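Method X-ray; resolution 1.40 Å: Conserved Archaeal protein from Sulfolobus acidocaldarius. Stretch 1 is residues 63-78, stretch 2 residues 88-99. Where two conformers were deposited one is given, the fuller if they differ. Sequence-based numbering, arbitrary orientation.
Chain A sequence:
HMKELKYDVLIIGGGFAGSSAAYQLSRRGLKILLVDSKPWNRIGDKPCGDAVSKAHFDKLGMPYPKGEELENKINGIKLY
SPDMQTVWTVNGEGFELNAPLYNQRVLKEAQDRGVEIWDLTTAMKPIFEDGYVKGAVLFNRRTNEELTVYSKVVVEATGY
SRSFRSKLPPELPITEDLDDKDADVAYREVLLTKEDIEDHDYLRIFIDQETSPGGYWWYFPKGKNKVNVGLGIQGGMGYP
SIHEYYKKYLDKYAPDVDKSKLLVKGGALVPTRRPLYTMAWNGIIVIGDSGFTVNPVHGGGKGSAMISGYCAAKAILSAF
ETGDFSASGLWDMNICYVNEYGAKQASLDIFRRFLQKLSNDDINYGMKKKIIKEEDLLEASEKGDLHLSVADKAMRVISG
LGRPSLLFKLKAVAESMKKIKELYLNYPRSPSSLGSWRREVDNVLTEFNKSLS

Stretch 1 63-78: PYPKGEELENKINGIK
Stretch 2 88-99: WTVNGEGFELNA

Strands 70-78 and 88-97 run antiparallel, their directions 154° apart and their axes approaching to 4.0 Å. Register pairs Leu-70 with Leu-97, Asn-72 with Glu-96, Lys-73 with Phe-95, Ile-74 with Gly-94, Gly-76 with Asn-91, Ile-77 with Val-90 and Lys-78 with Thr-89. Two one-residue bulges shift it. At the first, Glu-71 (phi/psi -82/-37) lets its own N (2.9 Å) and Asn-72 N (3.2 Å) share Glu-96 O; at the second, Asn-75 (-112/-5) accepts Gly-92 N at its O, 3.0 Å. Regular rungs include Ile-74 N to Gly-94 O, 2.9 Å, and Ile-77 N to Val-90 O, 2.8 Å. Gly-76, at 169/-172, permits a 4.0 Å CA-CA approach to Asn-91; a CB there would clash with Val-90 O. Asn-98 N closes the ladder on Glu-69 O, 2.8 Å.

Phe-95 (chi1 m, chi2 -58°) anchors one face. Its edge meets the face of Tyr-64 (chi1 -145°), centroids 5.0 Å apart and planes at 89°, while Leu-70 CD1 (t, p) lies 3.6 Å from Phe-95 CD1. Pro-65 CG bridges Phe-95 CD2 (3.8 Å) and Leu-97 CD2 (3.5 Å). Lys-73 (t, p, t, t) curls its NZ to Gly-94 O, 3.2 Å; farther along this face, Lys-78 NZ (m, m, t, t) donates to Thr-89 OG1, 2.9 Å. On the other face, Ile-77 CB packs 3.8 Å from Val-90 CG2.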

# COMPACT_ATOMS: atom_id res chain seq x y z
N PRO A 63 -10.33 -13.41 7.50
CA PRO A 63 -10.86 -14.60 6.84
C PRO A 63 -9.93 -15.09 5.74
O PRO A 63 -9.44 -14.33 4.92
CB PRO A 63 -12.17 -14.09 6.24
CG PRO A 63 -12.61 -13.04 7.17
CD PRO A 63 -11.35 -12.36 7.62
N TYR A 64 -9.71 -16.40 5.73
CA TYR A 64 -8.88 -17.03 4.73
C TYR A 64 -9.62 -17.08 3.40
O TYR A 64 -10.78 -17.48 3.35
CB TYR A 64 -8.58 -18.44 5.20
CG TYR A 64 -7.21 -18.96 4.86
CD1 TYR A 64 -6.07 -18.31 5.29
CD2 TYR A 64 -7.07 -20.13 4.13
CE1 TYR A 64 -4.82 -18.80 4.98
CE2 TYR A 64 -5.84 -20.62 3.82
CZ TYR A 64 -4.71 -19.96 4.25
OH TYR A 64 -3.48 -20.47 3.92
N PRO A 65 -8.96 -16.67 2.30
CA PRO A 65 -9.53 -16.74 0.95
C PRO A 65 -9.86 -18.18 0.58
O PRO A 65 -9.07 -19.07 0.88
CB PRO A 65 -8.38 -16.24 0.07
CG PRO A 65 -7.51 -15.44 0.99
CD PRO A 65 -7.59 -16.12 2.30
N LYS A 66 -11.01 -18.41 -0.05
CA LYS A 66 -11.43 -19.76 -0.41
C LYS A 66 -12.30 -19.79 -1.66
O LYS A 66 -12.91 -18.79 -2.02
CB LYS A 66 -12.19 -20.40 0.76
CG LYS A 66 -13.39 -19.59 1.20
CD LYS A 66 -14.24 -20.33 2.22
CE LYS A 66 -15.42 -19.48 2.67
NZ LYS A 66 -16.17 -18.91 1.51
N GLY A 67 -12.37 -20.95 -2.32
CA GLY A 67 -13.21 -21.10 -3.49
C GLY A 67 -12.79 -20.23 -4.65
O GLY A 67 -11.60 -20.13 -4.95
N GLU A 68 -13.76 -19.60 -5.32
CA GLU A 68 -13.45 -18.73 -6.45
C GLU A 68 -12.58 -17.53 -6.02
O GLU A 68 -12.01 -16.83 -6.86
CB GLU A 68 -14.73 -18.27 -7.19
CG GLU A 68 -15.49 -19.35 -8.00
CD GLU A 68 -16.73 -18.78 -8.73
OE1 GLU A 68 -16.74 -17.57 -9.02
OE2 GLU A 68 -17.69 -19.55 -9.01
N GLU A 69 -12.47 -17.29 -4.71
CA GLU A 69 -11.66 -16.18 -4.18
C GLU A 69 -10.16 -16.41 -4.28
O GLU A 69 -9.39 -15.45 -4.39
CB GLU A 69 -11.98 -15.93 -2.70
CG GLU A 69 -13.40 -15.53 -2.41
CD GLU A 69 -13.76 -15.71 -0.96
OE1 GLU A 69 -12.86 -15.99 -0.14
OE2 GLU A 69 -14.96 -15.59 -0.65
N LEU A 70 -9.74 -17.66 -4.19
CA LEU A 70 -8.34 -18.00 -4.29
C LEU A 70 -8.06 -18.57 -5.66
O LEU A 70 -8.38 -19.73 -5.95
CB LEU A 70 -7.93 -19.00 -3.20
CG LEU A 70 -6.47 -19.43 -3.19
CD1 LEU A 70 -5.55 -18.23 -3.40
CD2 LEU A 70 -6.14 -20.12 -1.87
N GLU A 71 -7.48 -17.74 -6.52
CA GLU A 71 -7.27 -18.13 -7.90
C GLU A 71 -6.03 -18.99 -8.07
O GLU A 71 -6.02 -19.92 -8.86
CB GLU A 71 -7.19 -16.89 -8.80
CG GLU A 71 -8.45 -16.04 -8.78
CD GLU A 71 -8.53 -15.09 -9.95
OE1 GLU A 71 -8.54 -13.86 -9.73
OE2 GLU A 71 -8.57 -15.57 -11.11
N ASN A 72 -4.99 -18.69 -7.30
CA ASN A 72 -3.73 -19.42 -7.46
C ASN A 72 -2.86 -19.31 -6.21
O ASN A 72 -2.71 -18.22 -5.64
CB ASN A 72 -2.98 -18.89 -8.70
CG ASN A 72 -1.76 -19.72 -9.06
OD1 ASN A 72 -1.79 -20.95 -9.03
ND2 ASN A 72 -0.69 -19.04 -9.44
N LYS A 73 -2.30 -20.42 -5.78
CA LYS A 73 -1.39 -20.42 -4.63
C LYS A 73 0.01 -20.00 -5.05
O LYS A 73 0.54 -20.49 -6.04
CB LYS A 73 -1.36 -21.81 -3.97
CG LYS A 73 -0.42 -21.92 -2.79
CD LYS A 73 -0.82 -20.96 -1.67
CE LYS A 73 0.26 -20.88 -0.60
NZ LYS A 73 -0.05 -19.83 0.40
N ILE A 74 0.61 -19.08 -4.29
CA ILE A 74 1.93 -18.55 -4.60
C ILE A 74 2.98 -19.06 -3.62
O ILE A 74 2.76 -19.04 -2.41
CB ILE A 74 1.92 -17.01 -4.55
CG1 ILE A 74 0.92 -16.45 -5.56
CG2 ILE A 74 3.30 -16.44 -4.81
CD1 ILE A 74 1.15 -16.94 -6.98
N ASN A 75 4.11 -19.52 -4.15
CA ASN A 75 5.19 -20.04 -3.32
C ASN A 75 6.44 -19.18 -3.33
O ASN A 75 7.39 -19.45 -2.59
CB ASN A 75 5.53 -21.47 -3.72
CG ASN A 75 4.45 -22.45 -3.33
OD1 ASN A 75 3.87 -22.34 -2.26
ND2 ASN A 75 4.16 -23.40 -4.21
N GLY A 76 6.45 -18.14 -4.16
CA GLY A 76 7.59 -17.24 -4.18
C GLY A 76 7.58 -16.26 -5.34
O GLY A 76 6.59 -16.15 -6.06
N ILE A 77 8.68 -15.54 -5.49
CA ILE A 77 8.83 -14.53 -6.53
C ILE A 77 10.15 -14.74 -7.27
O ILE A 77 11.17 -15.03 -6.66
CB ILE A 77 8.83 -13.11 -5.93
CG1 ILE A 77 7.49 -12.82 -5.25
CG2 ILE A 77 9.12 -12.07 -7.01
CD1 ILE A 77 7.42 -11.45 -4.62
N LYS A 78 10.11 -14.62 -8.59
CA LYS A 78 11.32 -14.60 -9.40
C LYS A 78 11.54 -13.15 -9.83
O LYS A 78 10.69 -12.56 -10.50
CB LYS A 78 11.15 -15.50 -10.63
CG LYS A 78 10.88 -16.97 -10.32
CD LYS A 78 12.14 -17.75 -10.04
CE LYS A 78 11.83 -19.23 -9.89
NZ LYS A 78 13.06 -20.02 -9.65
N TRP A 88 16.75 -13.68 -9.39
CA TRP A 88 16.80 -13.96 -7.96
C TRP A 88 15.48 -14.59 -7.52
O TRP A 88 14.40 -14.09 -7.85
CB TRP A 88 17.05 -12.68 -7.17
CG TRP A 88 18.48 -12.19 -7.20
CD1 TRP A 88 19.54 -12.76 -7.86
CD2 TRP A 88 19.00 -11.02 -6.56
NE1 TRP A 88 20.68 -12.02 -7.65
CE2 TRP A 88 20.38 -10.95 -6.85
CE3 TRP A 88 18.43 -10.03 -5.74
CZ2 TRP A 88 21.19 -9.93 -6.37
CZ3 TRP A 88 19.24 -9.02 -5.27
CH2 TRP A 88 20.61 -8.97 -5.58
N THR A 89 15.56 -15.68 -6.78
CA THR A 89 14.36 -16.33 -6.28
C THR A 89 14.19 -16.09 -4.79
O THR A 89 15.09 -16.40 -4.00
CB THR A 89 14.39 -17.84 -6.55
OG1 THR A 89 14.48 -18.07 -7.96
CG2 THR A 89 13.12 -18.50 -6.02
N VAL A 90 13.05 -15.53 -4.40
CA VAL A 90 12.73 -15.41 -2.98
C VAL A 90 11.45 -16.18 -2.68
O VAL A 90 10.41 -15.96 -3.31
CB VAL A 90 12.64 -13.93 -2.51
CG1 VAL A 90 14.00 -13.26 -2.66
CG2 VAL A 90 11.59 -13.16 -3.29
N ASN A 91 11.54 -17.11 -1.74
CA ASN A 91 10.40 -17.97 -1.41
C ASN A 91 9.53 -17.38 -0.31
O ASN A 91 10.02 -16.69 0.58
CB ASN A 91 10.89 -19.36 -1.01
CG ASN A 91 11.56 -20.09 -2.15
OD1 ASN A 91 11.01 -20.19 -3.25
ND2 ASN A 91 12.77 -20.59 -1.91
N GLY A 92 8.23 -17.63 -0.40
CA GLY A 92 7.27 -17.11 0.55
C GLY A 92 5.86 -17.43 0.11
O GLY A 92 5.54 -17.33 -1.08
N GLU A 93 5.00 -17.80 1.05
CA GLU A 93 3.65 -18.23 0.71
C GLU A 93 2.67 -17.06 0.59
O GLU A 93 2.67 -16.14 1.42
CB GLU A 93 3.15 -19.27 1.72
CG GLU A 93 3.95 -20.57 1.64
CD GLU A 93 3.42 -21.67 2.54
OE1 GLU A 93 2.46 -21.43 3.30
OE2 GLU A 93 3.97 -22.79 2.49
N GLY A 94 1.86 -17.10 -0.45
CA GLY A 94 0.86 -16.07 -0.64
C GLY A 94 -0.27 -16.51 -1.55
O GLY A 94 -0.36 -17.68 -1.95
N PHE A 95 -1.14 -15.57 -1.87
CA PHE A 95 -2.34 -15.88 -2.62
C PHE A 95 -2.45 -14.93 -3.79
O PHE A 95 -2.17 -13.73 -3.66
CB PHE A 95 -3.59 -15.69 -1.76
CG PHE A 95 -3.59 -16.50 -0.49
CD1 PHE A 95 -3.49 -17.87 -0.53
CD2 PHE A 95 -3.74 -15.87 0.73
CE1 PHE A 95 -3.51 -18.61 0.64
CE2 PHE A 95 -3.76 -16.59 1.90
CZ PHE A 95 -3.65 -17.97 1.86
N GLU A 96 -2.84 -15.46 -4.94
CA GLU A 96 -3.35 -14.63 -6.02
C GLU A 96 -4.87 -14.67 -5.90
O GLU A 96 -5.49 -15.72 -6.13
CB GLU A 96 -2.88 -15.15 -7.38
CG GLU A 96 -1.81 -14.28 -8.02
CD GLU A 96 -2.29 -12.89 -8.31
OE1 GLU A 96 -1.47 -11.96 -8.25
OE2 GLU A 96 -3.49 -12.72 -8.61
N LEU A 97 -5.45 -13.54 -5.52
CA LEU A 97 -6.86 -13.47 -5.15
C LEU A 97 -7.75 -12.97 -6.27
O LEU A 97 -7.31 -12.23 -7.15
CB LEU A 97 -7.04 -12.51 -3.98
CG LEU A 97 -6.25 -12.79 -2.71
CD1 LEU A 97 -6.46 -11.69 -1.68
CD2 LEU A 97 -6.70 -14.11 -2.14
N ASN A 98 -9.02 -13.37 -6.21
CA ASN A 98 -10.08 -12.61 -6.85
C ASN A 98 -10.45 -11.52 -5.85
O ASN A 98 -11.20 -11.77 -4.90
CB ASN A 98 -11.28 -13.52 -7.15
CG ASN A 98 -12.40 -12.80 -7.88
OD1 ASN A 98 -12.58 -11.59 -7.76
ND2 ASN A 98 -13.19 -13.57 -8.63
N ALA A 99 -9.89 -10.33 -6.04
CA ALA A 99 -10.01 -9.27 -5.04
C ALA A 99 -11.44 -8.82 -4.76
O ALA A 99 -11.82 -8.76 -3.59
CB ALA A 99 -9.11 -8.08 -5.41
O HOH W 1 -12.30 -16.33 -9.36